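PDB 3G7G: UPF0311 protein CA_C3321 from Clostridium acetobutylicum ATCC 824, which is of unknown function but belongs to the UPF0311 (DUF3237) family and folds as a closed antiparallel beta-barrel, seen here in an assembly of four chains. Local coordinates for residues Y11-S16 with K153-S158; I19-P24 with I39-G44; K54-G59 with A78-D83; E72-Y77 with E90-R95. One frame throughout, in Å; residues are numbered along the deposited sequence.

Contact 1: residues Y11-S16 with K153-S158; sequences YEEVFS and KFYKIS
F15 and F154 lie face against face where the first and last strands of the beta-barrel meet. The two rings form an offset stack, with centroids 4.5 Å apart and planes 15° apart. The offset brings CE1 of F15 over the rim of the F154 ring, 3.4 Å from its CD2. CB of F154 lies over the face of the F15 ring. V14 adds CG2 against CB of F154, the two side chains crossing at about a right angle.

Y11 and Y155 behave differently. Their side chains run side by side, pointing the same way, yet the ring planes stand at 89°. They touch through CD1 of Y11 and CD1 of Y155, 3.5 Å apart. CB and CG of E13 pack against CE1 of Y155. E12 and K156 also point the same way and make a salt bridge, but OE1 of E12 and NZ of K156 are 3.4 Å apart, so the bond is weak.

The antiparallel pairing of 11-16 with 153-158 closes the barrel. E12 and K156 are a hydrogen-bonded pair. On its other edge the last strand is hydrogen-bonded to strand 139-144, Y155 to V140 and K153 to C142. F51 stacks on F15. M9 of a second subunit packs on Y11, Y155 and I157. The straightest of the backbone bonds across the contact runs from N of V14 to O of F154, 2.9 Å long with an angle of 172° at the hydrogen.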
loop_
_atom_site.group_PDB
_atom_site.type_symbol
_atom_site.label_atom_id
_atom_site.label_comp_id
_atom_site.label_asym_id
_atom_site.label_seq_id
_atom_site.Cartn_x
_atom_site.Cartn_y
_atom_site.Cartn_z
ATOM N N TYR A 11 23.717 -11.165 0.300
ATOM C CA TYR A 11 22.837 -10.963 -0.838
ATOM C C TYR A 11 23.437 -11.603 -2.088
ATOM O O TYR A 11 24.625 -11.895 -2.136
ATOM C CB TYR A 11 22.582 -9.461 -1.080
ATOM C CG TYR A 11 23.830 -8.673 -1.392
ATOM C CD1 TYR A 11 24.359 -8.651 -2.673
ATOM C CD2 TYR A 11 24.501 -7.970 -0.396
ATOM C CE1 TYR A 11 25.523 -7.942 -2.963
ATOM C CE2 TYR A 11 25.664 -7.260 -0.674
ATOM C CZ TYR A 11 26.172 -7.251 -1.960
ATOM O OH TYR A 11 27.319 -6.525 -2.241
ATOM N N GLU A 12 22.587 -11.793 -3.087
ATOM C CA GLU A 12 22.922 -12.453 -4.337
ATOM C C GLU A 12 22.379 -11.576 -5.448
ATOM O O GLU A 12 21.192 -11.245 -5.406
ATOM C CB GLU A 12 22.155 -13.780 -4.427
ATOM C CG GLU A 12 22.945 -15.038 -4.267
ATOM C CD GLU A 12 22.244 -16.241 -4.923
ATOM O OE1 GLU A 12 20.979 -16.250 -4.979
ATOM O OE2 GLU A 12 22.971 -17.172 -5.387
ATOM N N GLU A 13 23.196 -11.217 -6.436
ATOM C CA GLU A 13 22.648 -10.641 -7.669
ATOM C C GLU A 13 21.853 -11.721 -8.390
ATOM O O GLU A 13 22.355 -12.805 -8.606
ATOM C CB GLU A 13 23.723 -10.072 -8.613
ATOM C CG GLU A 13 23.099 -9.083 -9.652
ATOM C CD GLU A 13 24.096 -8.537 -10.680
ATOM O OE1 GLU A 13 25.241 -8.187 -10.291
ATOM O OE2 GLU A 13 23.714 -8.430 -11.882
ATOM N N VAL A 14 20.618 -11.430 -8.760
ATOM C CA VAL A 14 19.779 -12.441 -9.377
ATOM C C VAL A 14 19.640 -12.235 -10.879
ATOM O O VAL A 14 19.718 -13.196 -11.628
ATOM C CB VAL A 14 18.407 -12.598 -8.669
ATOM C CG1 VAL A 14 18.624 -13.179 -7.275
ATOM C CG2 VAL A 14 17.659 -11.310 -8.600
ATOM N N PHE A 15 19.466 -10.997 -11.318
ATOM C CA PHE A 15 19.394 -10.674 -12.731
ATOM C C PHE A 15 19.416 -9.163 -12.876
ATOM O O PHE A 15 19.382 -8.431 -11.890
ATOM C CB PHE A 15 18.132 -11.252 -13.383
ATOM C CG PHE A 15 16.833 -10.732 -12.770
ATOM C CD1 PHE A 15 16.136 -9.700 -13.365
ATOM C CD2 PHE A 15 16.323 -11.300 -11.622
ATOM C CE1 PHE A 15 14.957 -9.229 -12.823
ATOM C CE2 PHE A 15 15.133 -10.834 -11.059
ATOM C CZ PHE A 15 14.450 -9.800 -11.672
ATOM N N SER A 16 19.511 -8.714 -14.112
ATOM C CA SER A 16 19.440 -7.308 -14.474
ATOM C C SER A 16 18.360 -7.131 -15.498
ATOM O O SER A 16 18.015 -8.069 -16.227
ATOM C CB SER A 16 20.740 -6.873 -15.135
ATOM O OG SER A 16 21.826 -7.101 -14.266
ATOM N N LYS A 153 19.681 -3.606 -11.501
ATOM C CA LYS A 153 20.307 -4.818 -10.987
ATOM C C LYS A 153 19.560 -5.267 -9.738
ATOM O O LYS A 153 19.394 -4.483 -8.804
ATOM C CB LYS A 153 21.776 -4.573 -10.649
ATOM C CG LYS A 153 22.682 -4.694 -11.844
ATOM C CD LYS A 153 23.995 -3.879 -11.709
ATOM C CE LYS A 153 25.074 -4.459 -12.649
ATOM N NZ LYS A 153 26.143 -3.496 -13.079
ATOM N N PHE A 154 19.117 -6.521 -9.728
ATOM C CA PHE A 154 18.221 -7.018 -8.703
ATOM C C PHE A 154 19.016 -7.904 -7.755
ATOM O O PHE A 154 19.796 -8.748 -8.196
ATOM C CB PHE A 154 17.080 -7.809 -9.322
ATOM C CG PHE A 154 16.015 -6.966 -9.943
ATOM C CD1 PHE A 154 14.836 -6.709 -9.263
ATOM C CD2 PHE A 154 16.174 -6.453 -11.215
ATOM C CE1 PHE A 154 13.831 -5.914 -9.851
ATOM C CE2 PHE A 154 15.198 -5.695 -11.801
ATOM C CZ PHE A 154 14.017 -5.419 -11.117
ATOM N N TYR A 155 18.823 -7.697 -6.448
ATOM C CA TYR A 155 19.556 -8.446 -5.427
ATOM C C TYR A 155 18.614 -9.125 -4.457
ATOM O O TYR A 155 17.710 -8.510 -3.907
ATOM C CB TYR A 155 20.481 -7.525 -4.663
ATOM C CG TYR A 155 21.579 -6.919 -5.498
ATOM C CD1 TYR A 155 22.791 -7.563 -5.655
ATOM C CD2 TYR A 155 21.400 -5.705 -6.114
ATOM C CE1 TYR A 155 23.810 -6.995 -6.415
ATOM C CE2 TYR A 155 22.381 -5.136 -6.863
ATOM C CZ TYR A 155 23.587 -5.769 -7.004
ATOM O OH TYR A 155 24.554 -5.172 -7.768
ATOM N N LYS A 156 18.814 -10.418 -4.264
ATOM C CA LYS A 156 18.063 -11.153 -3.280
ATOM C C LYS A 156 18.782 -11.019 -1.956
ATOM O O LYS A 156 19.975 -11.259 -1.880
ATOM C CB LYS A 156 17.988 -12.612 -3.710
ATOM C CG LYS A 156 17.101 -13.477 -2.882
ATOM C CD LYS A 156 17.654 -14.914 -2.879
ATOM C CE LYS A 156 18.826 -15.007 -1.872
ATOM N NZ LYS A 156 19.572 -16.297 -1.927
ATOM N N ILE A 157 18.066 -10.621 -0.913
ATOM C CA ILE A 157 18.643 -10.542 0.429
ATOM C C ILE A 157 18.541 -11.936 1.027
ATOM O O ILE A 157 17.453 -12.533 1.096
ATOM C CB ILE A 157 17.919 -9.493 1.320
ATOM C CG1 ILE A 157 18.015 -8.089 0.695
ATOM C CG2 ILE A 157 18.396 -9.528 2.785
ATOM C CD1 ILE A 157 19.396 -7.560 0.501
ATOM N N SER A 158 19.704 -12.440 1.440
ATOM C CA SER A 158 19.819 -13.733 2.077
ATOM C C SER A 158 19.612 -13.594 3.582
ATOM O O SER A 158 19.171 -14.567 4.218
ATOM C CB SER A 158 21.203 -14.345 1.815
ATOM O OG SER A 158 21.625 -14.108 0.480
#

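Contact 2: residues I19-P24 with I39-G44; sequences ITVDKP and IPIISG
I19 and I41 meet methyl to methyl on one face of this antiparallel pair. Their CG2 atoms are 3.2 Å apart, tighter than usual van der Waals contact. In both residues CG2 is anti to the backbone N, and the two side chains cross at a slant. Next along, CB of V21 rests on CG2 of I39 at 3.5 Å. CD1 of I39 then reaches CB of P24, with those two side chains side by side. CB of T20 lies 3.6 Å from OG of S43, while CG2 of T20 meets CD1 of I42.

The backbone here forms a classic beta bulge. I42 and S43 both face T20, and the register shifts by one between T20 and V21. O of T20 accepts N of I42 at 2.8 Å and, weakly, N of S43 at 3.4 Å. N of T20 returns a bond to O of S43. Past the bulge, N of D22 bonds to O of P40 at 3.0 Å, approaching from above the carbonyl plane. OD1 of D22 accepts N of K23 on its anti lone pair.

The contact belongs to the hairpin of strands 11-30 and 34-47, at the surface of the barrel. OG1 of T20 is hydrogen-bonded to OD1 of N149. I19 packs on V150 and L152 of strand 150-157, while I39, P40 and I41 lean on strand 53-65.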
loop_
_atom_site.group_PDB
_atom_site.type_symbol
_atom_site.label_atom_id
_atom_site.label_comp_id
_atom_site.label_asym_id
_atom_site.label_seq_id
_atom_site.Cartn_x
_atom_site.Cartn_y
_atom_site.Cartn_z
ATOM N N ILE A 19 16.137 -1.362 -19.590
ATOM C CA ILE A 19 14.846 -0.901 -20.052
ATOM C C ILE A 19 14.961 0.350 -20.918
ATOM O O ILE A 19 15.638 1.296 -20.548
ATOM C CB ILE A 19 13.946 -0.520 -18.833
ATOM C CG1 ILE A 19 13.554 -1.763 -18.045
ATOM C CG2 ILE A 19 12.698 0.167 -19.284
ATOM C CD1 ILE A 19 12.935 -1.458 -16.690
ATOM N N THR A 20 14.246 0.356 -22.037
ATOM C CA THR A 20 14.044 1.533 -22.849
ATOM C C THR A 20 12.693 2.122 -22.462
ATOM O O THR A 20 11.683 1.433 -22.443
ATOM C CB THR A 20 14.056 1.175 -24.359
ATOM O OG1 THR A 20 15.282 0.502 -24.688
ATOM C CG2 THR A 20 13.923 2.397 -25.238
ATOM N N VAL A 21 12.683 3.410 -22.158
ATOM C CA VAL A 21 11.458 4.111 -21.815
ATOM C C VAL A 21 11.124 5.183 -22.848
ATOM O O VAL A 21 12.015 5.761 -23.471
ATOM C CB VAL A 21 11.557 4.780 -20.433
ATOM C CG1 VAL A 21 11.783 3.745 -19.347
ATOM C CG2 VAL A 21 12.650 5.845 -20.421
ATOM N N ASP A 22 9.826 5.448 -23.011
ATOM C CA ASP A 22 9.374 6.557 -23.839
ATOM C C ASP A 22 9.561 7.897 -23.096
ATOM O O ASP A 22 10.070 7.955 -21.960
ATOM C CB ASP A 22 7.912 6.338 -24.237
ATOM C CG ASP A 22 7.592 6.825 -25.644
ATOM O OD1 ASP A 22 8.121 7.878 -26.066
ATOM O OD2 ASP A 22 6.794 6.150 -26.329
ATOM N N LYS A 23 9.175 8.985 -23.753
ATOM C CA LYS A 23 9.181 10.289 -23.121
ATOM C C LYS A 23 8.116 10.325 -22.025
ATOM O O LYS A 23 7.084 9.684 -22.169
ATOM C CB LYS A 23 8.908 11.391 -24.158
ATOM C CG LYS A 23 7.459 11.485 -24.677
ATOM C CD LYS A 23 7.258 12.645 -25.742
ATOM C CE LYS A 23 7.824 13.995 -25.277
ATOM N NZ LYS A 23 7.310 15.181 -26.058
ATOM N N PRO A 24 8.369 11.081 -20.939
ATOM C CA PRO A 24 7.420 11.199 -19.844
ATOM C C PRO A 24 6.080 11.712 -20.311
ATOM O O PRO A 24 6.048 12.527 -21.227
ATOM C CB PRO A 24 8.039 12.267 -18.965
ATOM C CG PRO A 24 9.495 12.205 -19.264
ATOM C CD PRO A 24 9.587 11.868 -20.692
ATOM N N ILE A 39 5.799 7.282 -17.013
ATOM C CA ILE A 39 6.828 6.883 -17.966
ATOM C C ILE A 39 6.496 5.511 -18.550
ATOM O O ILE A 39 6.544 4.506 -17.835
ATOM C CB ILE A 39 8.217 6.807 -17.330
ATOM C CG1 ILE A 39 8.491 8.053 -16.500
ATOM C CG2 ILE A 39 9.282 6.581 -18.423
ATOM C CD1 ILE A 39 8.945 9.195 -17.268
ATOM N N PRO A 40 6.121 5.463 -19.846
ATOM C CA PRO A 40 5.917 4.175 -20.501
ATOM C C PRO A 40 7.220 3.416 -20.666
ATOM O O PRO A 40 8.260 4.039 -20.875
ATOM C CB PRO A 40 5.288 4.548 -21.854
ATOM C CG PRO A 40 4.811 5.980 -21.698
ATOM C CD PRO A 40 5.795 6.592 -20.740
ATOM N N ILE A 41 7.156 2.089 -20.528
ATOM C CA ILE A 41 8.317 1.221 -20.739
ATOM C C ILE A 41 8.156 0.604 -22.132
ATOM O O ILE A 41 7.248 -0.166 -22.362
ATOM C CB ILE A 41 8.445 0.140 -19.624
ATOM C CG1 ILE A 41 8.627 0.813 -18.252
ATOM C CG2 ILE A 41 9.655 -0.775 -19.891
ATOM C CD1 ILE A 41 8.196 -0.069 -17.017
ATOM N N ILE A 42 8.994 0.983 -23.090
ATOM C CA ILE A 42 8.826 0.480 -24.458
ATOM C C ILE A 42 9.234 -0.989 -24.514
ATOM O O ILE A 42 8.577 -1.811 -25.134
ATOM C CB ILE A 42 9.657 1.274 -25.489
ATOM C CG1 ILE A 42 9.288 2.768 -25.482
ATOM C CG2 ILE A 42 9.456 0.692 -26.908
ATOM C CD1 ILE A 42 10.323 3.646 -26.205
ATOM N N SER A 43 10.338 -1.319 -23.863
ATOM C CA SER A 43 10.929 -2.636 -24.037
ATOM C C SER A 43 11.993 -2.808 -22.995
ATOM O O SER A 43 12.317 -1.867 -22.298
ATOM C CB SER A 43 11.544 -2.761 -25.427
ATOM O OG SER A 43 12.658 -1.879 -25.560
ATOM N N GLY A 44 12.557 -4.011 -22.915
ATOM C CA GLY A 44 13.563 -4.300 -21.934
ATOM C C GLY A 44 14.059 -5.714 -22.042
ATOM O O GLY A 44 13.304 -6.657 -22.358
#

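Contact 3: residues K54-G59 with A78-D83; sequences KVLPGG and AIRLDD
O of K54 accepts the backbone N of R80 at 2.8 Å, nearly along the C=O axis, and is approached by CA of I79 in a CA-H...O contact of 3.1 Å. This is one end of an antiparallel hairpin in the beta-barrel, formed by strands 53-65 and 71-81. K54 and R80 are a hydrogen-bonded pair, completed by N of K54 to O of R80. V55 and I79 follow as a non-hydrogen-bonded pair. Then N of L56 bonds almost straight to O of A78, with an angle of 174° at the hydrogen.

L56 packs against R80 and A78. Its CD2 rests on CB of R80 at 3.7 Å, and its CD1 lies 3.8 Å from NH1 of R80 and 4.1 Å from CB of A78. The arginine chain bends at chi2 and chi3, and its NH2 is hydrogen-bonded to O of G84. On the other face, CG2 of V55 meets CG2 of I79, the two side chains slanting across each other. I17 of strand 11-30 packs against both V55 and I79 on that face.

I27 of a third subunit packs on L56, A78 and R80, so this end of the hairpin takes part in the assembly. After L56 the first segment leaves the strand pairing. Just past the L56 to A78 bond a water joins the two segments: it donates to O of L56 at 2.8 Å and accepts from N of A78 at 3.0 Å.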
loop_
_atom_site.group_PDB
_atom_site.type_symbol
_atom_site.label_atom_id
_atom_site.label_comp_id
_atom_site.label_asym_id
_atom_site.label_seq_id
_atom_site.Cartn_x
_atom_site.Cartn_y
_atom_site.Cartn_z
ATOM N N LYS A 54 12.432 -11.002 -21.579
ATOM C CA LYS A 54 12.081 -9.698 -22.086
ATOM C C LYS A 54 10.981 -9.101 -21.212
ATOM O O LYS A 54 10.264 -9.821 -20.523
ATOM C CB LYS A 54 11.622 -9.778 -23.546
ATOM C CG LYS A 54 10.212 -10.370 -23.710
ATOM C CD LYS A 54 9.889 -10.856 -25.140
ATOM C CE LYS A 54 9.718 -9.688 -26.149
ATOM N NZ LYS A 54 9.794 -10.199 -27.613
ATOM N N VAL A 55 10.893 -7.779 -21.229
ATOM C CA VAL A 55 9.774 -7.057 -20.646
ATOM C C VAL A 55 8.574 -7.130 -21.579
ATOM O O VAL A 55 8.717 -7.022 -22.786
ATOM C CB VAL A 55 10.152 -5.604 -20.427
ATOM C CG1 VAL A 55 8.995 -4.821 -19.936
ATOM C CG2 VAL A 55 11.354 -5.511 -19.429
ATOM N N LEU A 56 7.382 -7.303 -21.008
ATOM C CA LEU A 56 6.134 -7.412 -21.793
ATOM C C LEU A 56 5.479 -6.025 -21.972
ATOM O O LEU A 56 5.912 -5.060 -21.362
ATOM C CB LEU A 56 5.180 -8.379 -21.085
ATOM C CG LEU A 56 5.568 -9.850 -21.004
ATOM C CD1 LEU A 56 4.611 -10.679 -20.100
ATOM C CD2 LEU A 56 5.629 -10.457 -22.430
ATOM N N PRO A 57 4.452 -5.911 -22.832
ATOM C CA PRO A 57 3.740 -4.617 -22.946
ATOM C C PRO A 57 2.995 -4.241 -21.665
ATOM O O PRO A 57 2.747 -5.090 -20.818
ATOM C CB PRO A 57 2.739 -4.862 -24.079
ATOM C CG PRO A 57 3.272 -6.124 -24.827
ATOM C CD PRO A 57 3.890 -6.929 -23.741
ATOM N N GLY A 58 2.668 -2.972 -21.522
ATOM C CA GLY A 58 1.797 -2.523 -20.430
ATOM C C GLY A 58 2.473 -1.818 -19.276
ATOM O O GLY A 58 1.809 -1.420 -18.345
ATOM N N GLY A 59 3.796 -1.685 -19.349
ATOM C CA GLY A 59 4.603 -1.183 -18.254
ATOM C C GLY A 59 4.591 0.324 -18.154
ATOM O O GLY A 59 4.775 1.046 -19.139
ATOM N N ALA A 78 5.924 -6.369 -16.317
ATOM C CA ALA A 78 6.019 -7.818 -16.279
ATOM C C ALA A 78 7.085 -8.254 -17.250
ATOM O O ALA A 78 7.420 -7.548 -18.215
ATOM C CB ALA A 78 4.695 -8.460 -16.658
ATOM N N ILE A 79 7.643 -9.404 -16.960
ATOM C CA ILE A 79 8.654 -9.964 -17.820
ATOM C C ILE A 79 8.211 -11.361 -18.164
ATOM O O ILE A 79 7.430 -11.970 -17.442
ATOM C CB ILE A 79 10.057 -9.948 -17.193
ATOM C CG1 ILE A 79 10.142 -10.682 -15.871
ATOM C CG2 ILE A 79 10.504 -8.529 -16.874
ATOM C CD1 ILE A 79 11.534 -10.565 -15.275
ATOM N N ARG A 80 8.691 -11.839 -19.300
ATOM C CA ARG A 80 8.484 -13.173 -19.753
ATOM C C ARG A 80 9.841 -13.780 -19.954
ATOM O O ARG A 80 10.636 -13.252 -20.720
ATOM C CB ARG A 80 7.776 -13.151 -21.076
ATOM C CG ARG A 80 7.631 -14.536 -21.695
ATOM C CD ARG A 80 6.241 -14.743 -22.139
ATOM N NE ARG A 80 5.558 -15.501 -21.126
ATOM C CZ ARG A 80 4.343 -15.255 -20.677
ATOM N NH1 ARG A 80 3.642 -14.196 -21.082
ATOM N NH2 ARG A 80 3.858 -16.050 -19.756
ATOM N N LEU A 81 10.088 -14.896 -19.281
ATOM C CA LEU A 81 11.320 -15.611 -19.442
ATOM C C LEU A 81 11.270 -16.569 -20.629
ATOM O O LEU A 81 10.204 -16.946 -21.106
ATOM C CB LEU A 81 11.664 -16.369 -18.172
ATOM C CG LEU A 81 11.858 -15.529 -16.919
ATOM C CD1 LEU A 81 12.543 -16.389 -15.850
ATOM C CD2 LEU A 81 12.693 -14.310 -17.246
ATOM N N ASP A 82 12.452 -16.977 -21.056
ATOM C CA ASP A 82 12.620 -17.804 -22.219
ATOM C C ASP A 82 12.073 -19.232 -22.031
ATOM O O ASP A 82 11.837 -19.903 -23.000
ATOM C CB ASP A 82 14.100 -17.843 -22.616
ATOM C CG ASP A 82 14.981 -18.424 -21.526
ATOM O OD1 ASP A 82 14.467 -18.601 -20.378
ATOM O OD2 ASP A 82 16.181 -18.682 -21.817
ATOM N N ASP A 83 11.870 -19.681 -20.796
ATOM C CA ASP A 83 11.180 -20.942 -20.538
ATOM C C ASP A 83 9.658 -20.769 -20.506
ATOM O O ASP A 83 8.953 -21.698 -20.189
ATOM C CB ASP A 83 11.667 -21.575 -19.227
ATOM C CG ASP A 83 11.207 -20.812 -17.965
ATOM O OD1 ASP A 83 10.544 -19.739 -18.057
ATOM O OD2 ASP A 83 11.528 -21.301 -16.868
HETATM O O HOH W 1 4.960 -4.887 -18.722
#

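Contact 4: residues E72-Y77 with E90-R95; sequences ELSARY and ENNGIR
Residues 72-77 and 90-95 pair antiparallel, their axes at 160°, with L73 bonded to G93 and A75 to N91 through both backbone bonds of each pair. R76 and E90 lie side by side on one face and form a salt bridge. NE of R76 reaches OE2 of E90 at 3.0 Å with an angle of 171° at the hydrogen. The oxygen sits in the guanidinium plane, yet NE meets it from above the carboxylate plane, and the two flat groups stand 84° apart. The bend of E90 at chi2 carries CD back toward CG of R76, 3.6 Å away.

On the other face, CD1 of L73 touches CB of R95. CD2 of L73 lies over one face of the R95 guanidinium, 4.0 Å from NH1, and the two side chains cross at about a right angle. A water sits 3.2 Å from OH of Y77 and accepts a weak bond from ND2 of N91.

This hairpin of strands 71-81 and 86-96 lies close to the centre of the folded chain. OG of S74, less surely placed, is hydrogen-bonded to NH2 of R76 of a third subunit, and vice versa. OD1 of N91 is hydrogen-bonded to OG1 of T120 and R95 makes a cation-pi contact with F118, both on strand 117-126. L73 and A75 pack on strand 53-65, while Y77 reaches L152 and F154 of strand 150-157.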
loop_
_atom_site.group_PDB
_atom_site.type_symbol
_atom_site.label_atom_id
_atom_site.label_comp_id
_atom_site.label_asym_id
_atom_site.label_seq_id
_atom_site.Cartn_x
_atom_site.Cartn_y
_atom_site.Cartn_z
ATOM N N GLU A 72 9.941 9.938 -6.026
ATOM C CA GLU A 72 9.312 8.678 -5.574
ATOM C C GLU A 72 8.803 7.937 -6.799
ATOM O O GLU A 72 8.015 8.484 -7.565
ATOM C CB GLU A 72 8.162 8.990 -4.608
ATOM C CG GLU A 72 8.608 9.764 -3.346
ATOM C CD GLU A 72 7.433 10.190 -2.477
ATOM O OE1 GLU A 72 6.309 9.701 -2.703
ATOM O OE2 GLU A 72 7.625 11.024 -1.585
ATOM N N LEU A 73 9.280 6.706 -6.988
ATOM C CA LEU A 73 8.999 5.890 -8.159
ATOM C C LEU A 73 8.173 4.657 -7.807
ATOM O O LEU A 73 8.454 3.993 -6.816
ATOM C CB LEU A 73 10.332 5.389 -8.756
ATOM C CG LEU A 73 11.274 6.533 -9.127
ATOM C CD1 LEU A 73 12.558 6.385 -8.407
ATOM C CD2 LEU A 73 11.515 6.621 -10.648
ATOM N N SER A 74 7.173 4.360 -8.641
ATOM C CA SER A 74 6.380 3.134 -8.528
ATOM C C SER A 74 6.077 2.588 -9.904
ATOM O O SER A 74 5.203 3.111 -10.624
ATOM C CB SER A 74 5.106 3.386 -7.732
ATOM O OG SER A 74 4.394 2.152 -7.476
ATOM N N ALA A 75 6.794 1.547 -10.285
ATOM C CA ALA A 75 6.657 0.900 -11.621
ATOM C C ALA A 75 5.887 -0.414 -11.578
ATOM O O ALA A 75 6.034 -1.182 -10.644
ATOM C CB ALA A 75 8.066 0.666 -12.289
ATOM N N ARG A 76 4.983 -0.622 -12.534
ATOM C CA ARG A 76 4.286 -1.874 -12.659
ATOM C C ARG A 76 4.461 -2.348 -14.065
ATOM O O ARG A 76 3.996 -1.678 -15.020
ATOM C CB ARG A 76 2.803 -1.716 -12.419
ATOM C CG ARG A 76 2.444 -1.206 -11.068
ATOM C CD ARG A 76 0.963 -0.932 -11.024
ATOM N NE ARG A 76 0.504 -0.808 -9.665
ATOM C CZ ARG A 76 -0.728 -0.513 -9.315
ATOM N NH1 ARG A 76 -1.632 -0.297 -10.234
ATOM N NH2 ARG A 76 -1.052 -0.442 -8.030
ATOM N N TYR A 77 5.096 -3.510 -14.186
ATOM C CA TYR A 77 5.362 -4.146 -15.457
ATOM C C TYR A 77 5.635 -5.633 -15.238
ATOM O O TYR A 77 5.607 -6.112 -14.106
ATOM C CB TYR A 77 6.535 -3.453 -16.144
ATOM C CG TYR A 77 7.833 -3.457 -15.377
ATOM C CD1 TYR A 77 8.821 -4.395 -15.641
ATOM C CD2 TYR A 77 8.097 -2.491 -14.427
ATOM C CE1 TYR A 77 10.019 -4.375 -14.942
ATOM C CE2 TYR A 77 9.275 -2.487 -13.708
ATOM C CZ TYR A 77 10.240 -3.418 -13.974
ATOM O OH TYR A 77 11.433 -3.383 -13.260
ATOM N N GLU A 90 6.166 -5.131 -9.147
ATOM C CA GLU A 90 5.867 -3.817 -8.594
ATOM C C GLU A 90 7.162 -3.345 -7.946
ATOM O O GLU A 90 7.621 -3.976 -7.007
ATOM C CB GLU A 90 4.785 -3.939 -7.542
ATOM C CG GLU A 90 3.458 -3.394 -7.899
ATOM C CD GLU A 90 3.377 -1.874 -7.620
ATOM O OE1 GLU A 90 4.444 -1.194 -7.725
ATOM O OE2 GLU A 90 2.262 -1.379 -7.299
ATOM N N ASN A 91 7.766 -2.276 -8.473
ATOM C CA ASN A 91 9.092 -1.809 -8.036
ATOM C C ASN A 91 8.966 -0.387 -7.523
ATOM O O ASN A 91 8.648 0.518 -8.301
ATOM C CB ASN A 91 10.089 -1.873 -9.221
ATOM C CG ASN A 91 11.550 -1.936 -8.775
ATOM O OD1 ASN A 91 11.842 -2.030 -7.605
ATOM N ND2 ASN A 91 12.467 -1.881 -9.722
ATOM N N ASN A 92 9.156 -0.186 -6.213
ATOM C CA ASN A 92 8.896 1.115 -5.600
ATOM C C ASN A 92 10.162 1.604 -4.977
ATOM O O ASN A 92 10.810 0.886 -4.228
ATOM C CB ASN A 92 7.811 1.054 -4.510
ATOM C CG ASN A 92 6.507 0.514 -5.000
ATOM O OD1 ASN A 92 6.050 -0.516 -4.547
ATOM N ND2 ASN A 92 5.901 1.197 -5.903
ATOM N N GLY A 93 10.535 2.840 -5.287
ATOM C CA GLY A 93 11.783 3.341 -4.800
ATOM C C GLY A 93 11.955 4.836 -4.842
ATOM O O GLY A 93 10.997 5.601 -5.006
ATOM N N ILE A 94 13.207 5.241 -4.648
ATOM C CA ILE A 94 13.540 6.669 -4.615
ATOM C C ILE A 94 14.747 6.995 -5.443
ATOM O O ILE A 94 15.596 6.119 -5.725
ATOM C CB ILE A 94 13.689 7.207 -3.192
ATOM C CG1 ILE A 94 14.771 6.453 -2.456
ATOM C CG2 ILE A 94 12.324 7.113 -2.424
ATOM C CD1 ILE A 94 15.076 7.058 -1.065
ATOM N N ARG A 95 14.786 8.254 -5.886
ATOM C CA ARG A 95 15.919 8.760 -6.645
ATOM C C ARG A 95 16.158 10.192 -6.197
ATOM O O ARG A 95 15.281 11.043 -6.322
ATOM C CB ARG A 95 15.659 8.685 -8.149
ATOM C CG ARG A 95 16.743 9.351 -8.975
ATOM C CD ARG A 95 16.637 8.971 -10.397
ATOM N NE ARG A 95 15.463 9.599 -10.989
ATOM C CZ ARG A 95 14.679 9.060 -11.917
ATOM N NH1 ARG A 95 14.897 7.833 -12.375
ATOM N NH2 ARG A 95 13.661 9.758 -12.388
HETATM O O HOH W 2 11.389 -0.224 -12.542
#

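In the fold
All four contacts lie on one closed antiparallel sheet. Contact 1 joins its first and last strands, and the other three each pair strands that follow one another in the chain. Contacts 2 and 3 have centres about 13 Å apart and adjoin directly: O of G44 is 2.9 Å from N of V55, and N of I41 is 2.9 Å from O of G59, both probable hydrogen bonds. Y77 of contact 4 touches all three others. Its CD2 is 3.5 Å from CD1 of I41, and its OH 3.9 Å from CZ of F154. Contacts 3 and 4 share strand 71-81 and both touch the third subunit. The centres of contacts 1 and 2 are about 23 Å apart.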